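Long-range contacts in Mn transporter subunit (Synechocystis sp. PCC 6803, PDB 3UJP), which binds manganese and probably delivers it, as the solute-binding component of a cyanobacterial uptake system, to its membrane transporter: residues Glu64-Ile75 with Leu91-Asn101; Ser107-Glu115 with Asn138-Ala149. All blocks are in the same frame, centred on the assembly; numbering follows the deposited sequence.

Overall arrangement
Followed from the N terminus, the chain first forms interaction 1, where Leu91-Asn101 returns against the loop Glu64-Ile75, which runs into helix 72-80, and closes a loop containing the rest of that helix and strand 83-86. Interaction 2 opens only afterwards: strand 107-109 and the turns behind it pack on helix 136-153, closing a second loop that carries the manganese ligand His131. The two contacts therefore neither nest nor cross but follow in series, their centres about 20 Å apart. Leu99 CD1 touches Ser107 OG at 3.4 Å where they adjoin. Interaction 1 ties together connections around the four-stranded parallel sheet; interaction 2 fastens one of that sheet's two outermost strands, 107-109, to a helix.

Interaction 1 of 2, residues Glu64-Ile75 with Leu91-Asn101; sequences EIHGYEPTPSDI and LERWFEQFLGN. With MN (manganese (II) ion), chain D; ZN (zinc ion), chain E; ZN (zinc ion), chain G.
His66 binds the manganese ion through NE2 at 2.2 Å, and a methyl of Leu91 packs against the same ring, CD1 lying 3.4 Å from His66 CE1. The other leucine methyl, CD2, meets Ile65 CD1 at 3.5 Å, so one side chain serves two neighbours of the loop. Leu91 reaches both with its CG anti to the backbone N (chi1 177°). The backbone of His66 is held as well: Arg93 N donates to His66 O at 3.2 Å. The Arg93 guanidinium lays one face over that same oxygen without bonding to it, and its NH1 instead forms a salt bridge with Glu220, while Glu64 stays beyond salt-bridge range.

One step further along, Trp94 lies between the two segments. Its NE1 donates to Ile65 O at 3.1 Å, the carbonyl oxygen lying close to the indole plane while the N-H comes from above the carbonyl plane. Tyr68 turns its ring edge toward one indole face in a T-shaped pair, planes 70° apart, and CB of Glu92 covers the other face; the indole is thus fixed from both sides and at its edge. Pro70 CG abuts the benzo part at Trp94 CE3, 3.6 Å away, and Pro70 CB continues onto Phe98 CD1 at 3.5 Å. Ile75 also lies against Phe98, which sets its ring edge by the carbonyl of Asp74, where helix 72-80 begins.

Glu92, in turn, is hydrogen-bonded to Thr37 and to Gly88 N, anchoring the segment Leu91-Asn101 on neighbouring loops. His131, Glu197 and Asp272 complete the metal site, and the Arg93-Glu220 bridge, farther from the ion, is consistent with an arginine stabilising the entrance to the manganese site of a metal-binding protein of the ZnuA-like family.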
loop_
_atom_site.group_PDB
_atom_site.type_symbol
_atom_site.label_atom_id
_atom_site.label_comp_id
_atom_site.label_asym_id
_atom_site.label_seq_id
_atom_site.Cartn_x
_atom_site.Cartn_y
_atom_site.Cartn_z
ATOM N N GLU A 64 3.117 24.285 0.981
ATOM C CA GLU A 64 2.726 25.247 -0.035
ATOM C C GLU A 64 2.852 24.608 -1.416
ATOM O O GLU A 64 3.951 24.367 -1.887
ATOM C CB GLU A 64 3.539 26.544 0.090
ATOM C CG GLU A 64 3.915 27.197 -1.242
ATOM C CD GLU A 64 2.759 27.945 -1.879
ATOM O OE1 GLU A 64 2.997 28.785 -2.784
ATOM O OE2 GLU A 64 1.612 27.695 -1.464
ATOM N N ILE A 65 1.707 24.331 -2.039
ATOM C CA ILE A 65 1.610 23.585 -3.301
ATOM C C ILE A 65 1.839 24.423 -4.537
ATOM O O ILE A 65 1.996 23.865 -5.609
ATOM C CB ILE A 65 0.188 22.939 -3.503
ATOM C CG1 ILE A 65 -0.905 24.013 -3.439
ATOM C CG2 ILE A 65 -0.095 21.848 -2.478
ATOM C CD1 ILE A 65 -2.148 23.646 -4.197
ATOM N N HIS A 66 1.807 25.746 -4.391
ATOM C CA HIS A 66 1.816 26.679 -5.525
ATOM C C HIS A 66 3.240 26.984 -6.008
ATOM O O HIS A 66 3.459 27.214 -7.200
ATOM C CB HIS A 66 1.187 28.011 -5.124
ATOM C CG HIS A 66 -0.310 28.044 -5.154
ATOM N ND1 HIS A 66 -1.016 28.470 -6.255
ATOM C CD2 HIS A 66 -1.222 27.777 -4.194
ATOM C CE1 HIS A 66 -2.310 28.437 -5.980
ATOM N NE2 HIS A 66 -2.463 28.013 -4.741
ATOM N N GLY A 67 4.205 27.018 -5.088
ATOM C CA GLY A 67 5.568 27.361 -5.449
ATOM C C GLY A 67 6.566 26.378 -4.897
ATOM O O GLY A 67 7.709 26.733 -4.619
ATOM N N TYR A 68 6.114 25.136 -4.744
ATOM C CA TYR A 68 6.911 24.067 -4.156
ATOM C C TYR A 68 8.159 23.928 -4.992
ATOM O O TYR A 68 8.162 24.260 -6.186
ATOM C CB TYR A 68 6.099 22.754 -4.123
ATOM C CG TYR A 68 6.836 21.510 -3.637
ATOM C CD1 TYR A 68 7.231 21.380 -2.307
ATOM C CD2 TYR A 68 7.102 20.445 -4.503
ATOM C CE1 TYR A 68 7.892 20.234 -1.862
ATOM C CE2 TYR A 68 7.763 19.303 -4.066
ATOM C CZ TYR A 68 8.162 19.206 -2.746
ATOM O OH TYR A 68 8.822 18.080 -2.292
ATOM N N GLU A 69 9.232 23.473 -4.361
ATOM C CA GLU A 69 10.470 23.226 -5.069
ATOM C C GLU A 69 10.813 21.757 -4.980
ATOM O O GLU A 69 11.333 21.299 -3.965
ATOM C CB GLU A 69 11.607 24.051 -4.477
ATOM C CG GLU A 69 12.772 24.284 -5.426
ATOM C CD GLU A 69 12.423 25.303 -6.490
ATOM O OE1 GLU A 69 12.591 24.987 -7.701
ATOM O OE2 GLU A 69 11.970 26.414 -6.095
ATOM N N PRO A 70 10.540 21.018 -6.061
ATOM C CA PRO A 70 10.767 19.566 -6.148
ATOM C C PRO A 70 12.215 19.128 -5.831
ATOM O O PRO A 70 13.135 19.491 -6.575
ATOM C CB PRO A 70 10.431 19.235 -7.611
ATOM C CG PRO A 70 9.674 20.411 -8.124
ATOM C CD PRO A 70 10.100 21.599 -7.338
ATOM N N THR A 71 12.393 18.376 -4.741
ATOM C CA THR A 71 13.651 17.686 -4.454
ATOM C C THR A 71 13.862 16.682 -5.585
ATOM O O THR A 71 12.969 16.532 -6.429
ATOM C CB THR A 71 13.654 16.986 -3.049
ATOM O OG1 THR A 71 12.410 16.305 -2.801
ATOM C CG2 THR A 71 13.898 18.003 -1.938
ATOM N N PRO A 72 15.037 16.004 -5.629
ATOM C CA PRO A 72 15.306 15.127 -6.783
ATOM C C PRO A 72 14.642 13.753 -6.657
ATOM O O PRO A 72 14.315 13.157 -7.689
ATOM C CB PRO A 72 16.838 15.004 -6.790
ATOM C CG PRO A 72 17.340 16.010 -5.741
ATOM C CD PRO A 72 16.220 16.119 -4.757
ATOM N N SER A 73 14.457 13.273 -5.422
ATOM C CA SER A 73 13.588 12.120 -5.145
ATOM C C SER A 73 12.235 12.346 -5.799
ATOM O O SER A 73 11.659 11.439 -6.397
ATOM C CB SER A 73 13.360 11.936 -3.647
ATOM O OG SER A 73 14.573 11.991 -2.926
ATOM N N ASP A 74 11.717 13.559 -5.665
ATOM C CA ASP A 74 10.506 13.915 -6.382
ATOM C C ASP A 74 10.686 13.583 -7.857
ATOM O O ASP A 74 9.838 12.913 -8.448
ATOM C CB ASP A 74 10.160 15.401 -6.199
ATOM C CG ASP A 74 9.709 15.735 -4.783
ATOM O OD1 ASP A 74 9.241 16.872 -4.586
ATOM O OD2 ASP A 74 9.807 14.881 -3.872
ATOM N N ILE A 75 11.799 14.035 -8.445
ATOM C CA ILE A 75 12.030 13.823 -9.876
ATOM C C ILE A 75 12.262 12.356 -10.176
ATOM O O ILE A 75 11.834 11.854 -11.224
ATOM C CB ILE A 75 13.209 14.631 -10.442
ATOM C CG1 ILE A 75 13.114 16.097 -10.031
ATOM C CG2 ILE A 75 13.197 14.549 -11.954
ATOM C CD1 ILE A 75 12.801 17.030 -11.188
ATOM N N LEU A 91 -1.773 25.873 -11.206
ATOM C CA LEU A 91 -1.808 25.755 -9.759
ATOM C C LEU A 91 -0.402 25.458 -9.314
ATOM O O LEU A 91 0.230 26.230 -8.589
ATOM C CB LEU A 91 -2.745 24.630 -9.292
ATOM C CG LEU A 91 -2.762 24.417 -7.779
ATOM C CD1 LEU A 91 -3.580 25.485 -7.128
ATOM C CD2 LEU A 91 -3.303 23.066 -7.433
ATOM N N GLU A 92 0.082 24.309 -9.750
ATOM C CA GLU A 92 1.441 23.927 -9.455
ATOM C C GLU A 92 2.346 24.660 -10.469
ATOM O O GLU A 92 2.462 24.266 -11.624
ATOM C CB GLU A 92 1.552 22.398 -9.510
ATOM C CG GLU A 92 0.776 21.771 -10.671
ATOM C CD GLU A 92 -0.625 21.300 -10.312
ATOM O OE1 GLU A 92 -0.810 20.755 -9.215
ATOM O OE2 GLU A 92 -1.535 21.440 -11.152
ATOM N N ARG A 93 2.944 25.763 -10.050
ATOM C CA ARG A 93 3.687 26.597 -10.976
ATOM C C ARG A 93 4.938 25.890 -11.433
ATOM O O ARG A 93 5.497 26.219 -12.491
ATOM C CB ARG A 93 4.027 27.936 -10.329
ATOM C CG ARG A 93 3.106 29.050 -10.790
ATOM C CD ARG A 93 3.359 30.375 -10.094
ATOM N NE ARG A 93 2.934 30.406 -8.691
ATOM C CZ ARG A 93 3.773 30.497 -7.662
ATOM N NH1 ARG A 93 5.083 30.557 -7.878
ATOM N NH2 ARG A 93 3.314 30.524 -6.416
ATOM N N TRP A 94 5.355 24.905 -10.636
ATOM C CA TRP A 94 6.625 24.189 -10.819
ATOM C C TRP A 94 6.505 22.970 -11.730
ATOM O O TRP A 94 7.502 22.340 -12.076
ATOM C CB TRP A 94 7.169 23.730 -9.462
ATOM C CG TRP A 94 6.130 23.046 -8.635
ATOM C CD1 TRP A 94 5.288 23.625 -7.727
ATOM C CD2 TRP A 94 5.783 21.649 -8.660
ATOM N NE1 TRP A 94 4.447 22.680 -7.180
ATOM C CE2 TRP A 94 4.730 21.460 -7.735
ATOM C CE3 TRP A 94 6.270 20.540 -9.359
ATOM C CZ2 TRP A 94 4.169 20.219 -7.495
ATOM C CZ3 TRP A 94 5.699 19.304 -9.117
ATOM C CH2 TRP A 94 4.668 19.155 -8.197
ATOM N N PHE A 95 5.279 22.643 -12.112
ATOM C CA PHE A 95 5.023 21.410 -12.819
ATOM C C PHE A 95 5.666 21.420 -14.195
ATOM O O PHE A 95 6.506 20.573 -14.474
ATOM C CB PHE A 95 3.526 21.125 -12.912
ATOM C CG PHE A 95 3.227 19.717 -13.261
ATOM C CD1 PHE A 95 3.468 18.701 -12.342
ATOM C CD2 PHE A 95 2.758 19.388 -14.520
ATOM C CE1 PHE A 95 3.220 17.380 -12.660
ATOM C CE2 PHE A 95 2.510 18.070 -14.854
ATOM C CZ PHE A 95 2.741 17.060 -13.918
ATOM N N GLU A 96 5.287 22.373 -15.044
ATOM C CA GLU A 96 5.852 22.498 -16.396
ATOM C C GLU A 96 7.315 22.043 -16.451
ATOM O O GLU A 96 7.719 21.227 -17.284
ATOM C CB GLU A 96 5.745 23.961 -16.862
ATOM C CG GLU A 96 6.143 24.222 -18.315
ATOM C CD GLU A 96 6.116 25.709 -18.685
ATOM O OE1 GLU A 96 7.168 26.240 -19.099
ATOM O OE2 GLU A 96 5.040 26.349 -18.577
ATOM N N GLN A 97 8.104 22.572 -15.533
ATOM C CA GLN A 97 9.530 22.331 -15.524
ATOM C C GLN A 97 9.881 20.937 -15.031
ATOM O O GLN A 97 10.773 20.273 -15.564
ATOM C CB GLN A 97 10.163 23.352 -14.615
ATOM C CG GLN A 97 11.622 23.265 -14.563
ATOM C CD GLN A 97 12.194 24.633 -14.531
ATOM O OE1 GLN A 97 12.932 24.985 -13.613
ATOM N NE2 GLN A 97 11.833 25.442 -15.526
ATOM N N PHE A 98 9.191 20.529 -13.970
ATOM C CA PHE A 98 9.318 19.201 -13.378
ATOM C C PHE A 98 8.977 18.161 -14.429
ATOM O O PHE A 98 9.648 17.149 -14.576
ATOM C CB PHE A 98 8.324 19.093 -12.222
ATOM C CG PHE A 98 8.340 17.771 -11.513
ATOM C CD1 PHE A 98 9.241 17.533 -10.484
ATOM C CD2 PHE A 98 7.427 16.782 -11.842
ATOM C CE1 PHE A 98 9.255 16.311 -9.809
ATOM C CE2 PHE A 98 7.433 15.556 -11.170
ATOM C CZ PHE A 98 8.355 15.317 -10.158
ATOM N N LEU A 99 7.912 18.442 -15.166
ATOM C CA LEU A 99 7.424 17.557 -16.202
ATOM C C LEU A 99 8.487 17.393 -17.271
ATOM O O LEU A 99 8.858 16.280 -17.627
ATOM C CB LEU A 99 6.162 18.151 -16.819
ATOM C CG LEU A 99 5.395 17.210 -17.730
ATOM C CD1 LEU A 99 5.073 15.926 -16.973
ATOM C CD2 LEU A 99 4.137 17.884 -18.296
ATOM N N GLY A 100 8.975 18.516 -17.776
ATOM C CA GLY A 100 9.939 18.501 -18.859
ATOM C C GLY A 100 11.129 17.570 -18.688
ATOM O O GLY A 100 11.785 17.221 -19.674
ATOM N N ASN A 101 11.390 17.158 -17.459
ATOM C CA ASN A 101 12.555 16.333 -17.202
ATOM C C ASN A 101 12.289 14.886 -16.887
ATOM O O ASN A 101 13.090 14.239 -16.248
ATOM C CB ASN A 101 13.542 16.962 -16.224
ATOM C CG ASN A 101 12.978 17.153 -14.867
ATOM O OD1 ASN A 101 12.185 18.050 -14.643
ATOM N ND2 ASN A 101 13.403 16.331 -13.934
HETATM MN MN MN D . -3.902 28.124 -3.115
HETATM ZN ZN ZN E . 11.952 25.475 -9.412
HETATM ZN ZN ZN G . 4.416 27.845 -19.647
#

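Interaction 2 of 2, residues Ser107-Glu115 with Asn138-Ala149; sequences SVVLTEGIE and NALVYVENIRQA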
loop_
_atom_site.group_PDB
_atom_site.type_symbol
_atom_site.label_atom_id
_atom_site.label_comp_id
_atom_site.label_asym_id
_atom_site.label_seq_id
_atom_site.Cartn_x
_atom_site.Cartn_y
_atom_site.Cartn_z
ATOM N N SER A 107 0.474 12.550 -18.889
ATOM C CA SER A 107 0.003 13.525 -17.909
ATOM C C SER A 107 -1.328 14.094 -18.343
ATOM O O SER A 107 -1.510 14.427 -19.511
ATOM C CB SER A 107 1.001 14.668 -17.765
ATOM O OG SER A 107 2.317 14.164 -17.758
ATOM N N VAL A 108 -2.264 14.207 -17.408
ATOM C CA VAL A 108 -3.562 14.789 -17.735
ATOM C C VAL A 108 -3.947 15.805 -16.677
ATOM O O VAL A 108 -3.477 15.728 -15.541
ATOM C CB VAL A 108 -4.662 13.709 -17.891
ATOM C CG1 VAL A 108 -4.088 12.469 -18.614
ATOM C CG2 VAL A 108 -5.240 13.322 -16.556
ATOM N N VAL A 109 -4.746 16.794 -17.062
ATOM C CA VAL A 109 -5.188 17.797 -16.102
ATOM C C VAL A 109 -6.636 17.517 -15.658
ATOM O O VAL A 109 -7.575 17.574 -16.447
ATOM C CB VAL A 109 -4.883 19.310 -16.552
ATOM C CG1 VAL A 109 -4.119 19.369 -17.850
ATOM C CG2 VAL A 109 -6.141 20.184 -16.615
ATOM N N LEU A 110 -6.790 17.169 -14.387
ATOM C CA LEU A 110 -8.083 16.841 -13.820
ATOM C C LEU A 110 -9.027 18.025 -13.911
ATOM O O LEU A 110 -10.200 17.942 -13.534
ATOM C CB LEU A 110 -7.920 16.445 -12.366
ATOM C CG LEU A 110 -6.806 15.452 -12.122
ATOM C CD1 LEU A 110 -6.736 15.113 -10.638
ATOM C CD2 LEU A 110 -7.042 14.220 -12.981
ATOM N N THR A 111 -8.536 19.132 -14.427
ATOM C CA THR A 111 -9.311 20.345 -14.347
ATOM C C THR A 111 -10.096 20.631 -15.633
ATOM O O THR A 111 -10.978 21.485 -15.646
ATOM C CB THR A 111 -8.415 21.505 -13.905
ATOM O OG1 THR A 111 -8.957 22.077 -12.710
ATOM C CG2 THR A 111 -8.260 22.552 -14.989
ATOM N N GLU A 112 -9.797 19.874 -16.689
ATOM C CA GLU A 112 -10.391 20.063 -18.021
ATOM C C GLU A 112 -11.930 20.058 -18.103
ATOM O O GLU A 112 -12.580 19.053 -17.804
ATOM C CB GLU A 112 -9.821 19.021 -18.987
ATOM C CG GLU A 112 -10.519 18.989 -20.315
ATOM C CD GLU A 112 -9.937 17.931 -21.235
ATOM O OE1 GLU A 112 -8.908 17.320 -20.852
ATOM O OE2 GLU A 112 -10.499 17.715 -22.339
ATOM N N GLY A 113 -12.507 21.182 -18.529
ATOM C CA GLY A 113 -13.934 21.264 -18.801
ATOM C C GLY A 113 -14.579 22.162 -17.786
ATOM O O GLY A 113 -15.771 22.508 -17.878
ATOM N N ILE A 114 -13.782 22.528 -16.786
ATOM C CA ILE A 114 -14.250 23.432 -15.748
ATOM C C ILE A 114 -13.981 24.850 -16.220
ATOM O O ILE A 114 -12.882 25.152 -16.709
ATOM C CB ILE A 114 -13.548 23.178 -14.403
ATOM C CG1 ILE A 114 -13.454 21.685 -14.135
ATOM C CG2 ILE A 114 -14.276 23.898 -13.245
ATOM C CD1 ILE A 114 -12.806 21.382 -12.804
ATOM N N GLU A 115 -15.012 25.687 -16.114
ATOM C CA GLU A 115 -14.909 27.096 -16.457
ATOM C C GLU A 115 -14.364 27.851 -15.249
ATOM O O GLU A 115 -15.036 27.917 -14.212
ATOM C CB GLU A 115 -16.279 27.657 -16.873
ATOM C CG GLU A 115 -16.307 28.315 -18.265
ATOM C CD GLU A 115 -16.227 27.305 -19.415
ATOM O OE1 GLU A 115 -15.106 27.086 -19.959
ATOM O OE2 GLU A 115 -17.292 26.739 -19.771
ATOM N N ASN A 138 -17.958 21.168 -9.312
ATOM C CA ASN A 138 -16.684 21.040 -10.030
ATOM C C ASN A 138 -15.919 19.771 -9.684
ATOM O O ASN A 138 -15.224 19.187 -10.530
ATOM C CB ASN A 138 -15.762 22.210 -9.689
ATOM C CG ASN A 138 -16.163 23.484 -10.366
ATOM O OD1 ASN A 138 -15.830 24.567 -9.895
ATOM N ND2 ASN A 138 -16.879 23.374 -11.476
ATOM N N ALA A 139 -15.995 19.378 -8.420
ATOM C CA ALA A 139 -15.316 18.168 -8.008
ATOM C C ALA A 139 -15.783 17.019 -8.899
ATOM O O ALA A 139 -15.064 16.047 -9.099
ATOM C CB ALA A 139 -15.592 17.873 -6.546
ATOM N N LEU A 140 -16.986 17.130 -9.458
ATOM C CA LEU A 140 -17.522 16.000 -10.189
ATOM C C LEU A 140 -16.801 15.832 -11.518
ATOM O O LEU A 140 -16.584 14.710 -11.999
ATOM C CB LEU A 140 -19.039 16.090 -10.342
ATOM C CG LEU A 140 -19.909 16.005 -9.068
ATOM C CD1 LEU A 140 -21.389 16.004 -9.432
ATOM C CD2 LEU A 140 -19.611 14.802 -8.212
ATOM N N VAL A 141 -16.379 16.946 -12.095
ATOM C CA VAL A 141 -15.612 16.870 -13.320
ATOM C C VAL A 141 -14.154 16.449 -13.033
ATOM O O VAL A 141 -13.495 15.795 -13.851
ATOM C CB VAL A 141 -15.691 18.177 -14.083
ATOM C CG1 VAL A 141 -17.132 18.543 -14.305
ATOM C CG2 VAL A 141 -15.052 19.245 -13.300
ATOM N N TYR A 142 -13.647 16.812 -11.865
ATOM C CA TYR A 142 -12.344 16.317 -11.444
ATOM C C TYR A 142 -12.379 14.801 -11.477
ATOM O O TYR A 142 -11.560 14.163 -12.130
ATOM C CB TYR A 142 -12.058 16.777 -10.025
ATOM C CG TYR A 142 -11.396 18.125 -9.930
ATOM C CD1 TYR A 142 -10.014 18.233 -9.965
ATOM C CD2 TYR A 142 -12.142 19.289 -9.796
ATOM C CE1 TYR A 142 -9.382 19.455 -9.872
ATOM C CE2 TYR A 142 -11.510 20.537 -9.699
ATOM C CZ TYR A 142 -10.125 20.607 -9.734
ATOM O OH TYR A 142 -9.457 21.818 -9.647
ATOM N N VAL A 143 -13.372 14.232 -10.792
ATOM C CA VAL A 143 -13.455 12.785 -10.574
ATOM C C VAL A 143 -13.717 12.039 -11.862
ATOM O O VAL A 143 -13.346 10.887 -12.006
ATOM C CB VAL A 143 -14.551 12.382 -9.552
ATOM C CG1 VAL A 143 -14.467 13.223 -8.291
ATOM C CG2 VAL A 143 -15.935 12.503 -10.176
ATOM N N GLU A 144 -14.374 12.685 -12.806
ATOM C CA GLU A 144 -14.659 11.981 -14.028
ATOM C C GLU A 144 -13.394 11.855 -14.832
ATOM O O GLU A 144 -13.110 10.787 -15.379
ATOM C CB GLU A 144 -15.683 12.717 -14.853
ATOM C CG GLU A 144 -15.716 12.208 -16.272
ATOM C CD GLU A 144 -16.428 10.886 -16.385
ATOM O OE1 GLU A 144 -16.820 10.337 -15.326
ATOM O OE2 GLU A 144 -16.600 10.402 -17.525
ATOM N N ASN A 145 -12.628 12.946 -14.909
ATOM C CA ASN A 145 -11.384 12.944 -15.703
ATOM C C ASN A 145 -10.332 12.000 -15.146
ATOM O O ASN A 145 -9.488 11.493 -15.878
ATOM C CB ASN A 145 -10.801 14.353 -15.849
ATOM C CG ASN A 145 -11.742 15.309 -16.565
ATOM O OD1 ASN A 145 -12.472 14.921 -17.482
ATOM N ND2 ASN A 145 -11.733 16.565 -16.143
ATOM N N ILE A 146 -10.386 11.791 -13.835
ATOM C CA ILE A 146 -9.578 10.788 -13.167
ATOM C C ILE A 146 -10.021 9.418 -13.629
ATOM O O ILE A 146 -9.210 8.491 -13.721
ATOM C CB ILE A 146 -9.796 10.824 -11.665
ATOM C CG1 ILE A 146 -9.321 12.160 -11.074
ATOM C CG2 ILE A 146 -9.087 9.675 -11.035
ATOM C CD1 ILE A 146 -9.769 12.411 -9.639
ATOM N N ARG A 147 -11.313 9.290 -13.922
ATOM C CA ARG A 147 -11.860 8.007 -14.301
ATOM C C ARG A 147 -11.362 7.660 -15.688
ATOM O O ARG A 147 -10.756 6.608 -15.890
ATOM C CB ARG A 147 -13.382 8.035 -14.264
ATOM C CG ARG A 147 -14.046 6.698 -13.948
ATOM C CD ARG A 147 -15.361 6.624 -14.689
ATOM N NE ARG A 147 -15.131 6.648 -16.128
ATOM C CZ ARG A 147 -16.058 6.927 -17.040
ATOM N NH1 ARG A 147 -15.739 6.919 -18.322
ATOM N NH2 ARG A 147 -17.304 7.214 -16.674
ATOM N N GLN A 148 -11.589 8.558 -16.640
ATOM C CA GLN A 148 -11.137 8.342 -18.024
ATOM C C GLN A 148 -9.639 8.075 -18.124
ATOM O O GLN A 148 -9.191 7.311 -18.975
ATOM C CB GLN A 148 -11.475 9.535 -18.918
ATOM C CG GLN A 148 -12.948 9.813 -19.115
ATOM C CD GLN A 148 -13.167 11.148 -19.811
ATOM O OE1 GLN A 148 -12.227 11.740 -20.357
ATOM N NE2 GLN A 148 -14.410 11.640 -19.785
ATOM N N ALA A 149 -8.873 8.727 -17.262
ATOM C CA ALA A 149 -7.421 8.628 -17.299
ATOM C C ALA A 149 -6.996 7.240 -16.887
ATOM O O ALA A 149 -5.992 6.726 -17.384
ATOM C CB ALA A 149 -6.806 9.656 -16.388
#
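The Tyr142 ring receives the backbone oxygen of Leu110 over one face, 3.6 Å from CD1, and the backbone of Asn138, one turn earlier in the helix, lies at its edge. Ile114 reaches the ring obliquely, its exact place less sure, and Leu110 CB rests against CD1. Met44 of helix 39-49 and the loop residues Ala132 and Trp133 also touch this side chain. At the far end Thr111, lying alongside and pointing the same way, donates through OG1 a weak hydrogen bond to Tyr142 OH (3.1 Å); the same hydroxyl is bonded to Asn87 OD1. A phenylalanine in its place would keep the ring but would probably leave Thr111 OG1 and Asn87 OD1 without the hydroxyl that joins them.

The other flat group, the Asn145 amide, bridges two carbonyls of the turns. ND2 donates to Glu112 O at 3.1 Å, meeting a lone pair in the carbonyl plane, and makes a weaker, straighter bond to Leu110 O at 3.3 Å. With CG anti to the carbonyl carbon (chi1 -61°), the amide leans off the helix toward these oxygens. The CA-H of Tyr142 is a second partner of Leu110 O, 3.4 Å from CA to O.

Apolar contacts continue along the helix: Leu110 CD2 meets Ile146 CG1 at 3.6 Å, and Val108 CG2 faces Ala149 CB at 4.0 Å. Leu110 also packs on Leu41, and Val108 and Leu110 share backbone hydrogen bonds with Tyr86 of the adjoining strand 83-86.

The chemistry is thus divided: aliphatic side chains of the strand end and the turns supply bulk against helix 136-153, while one asparagine amide and one tyrosine hydroxyl satisfy polar groups of the overlapping type I and type II turns, which probably steadies the path of the chain as it turns away after strand 107-109.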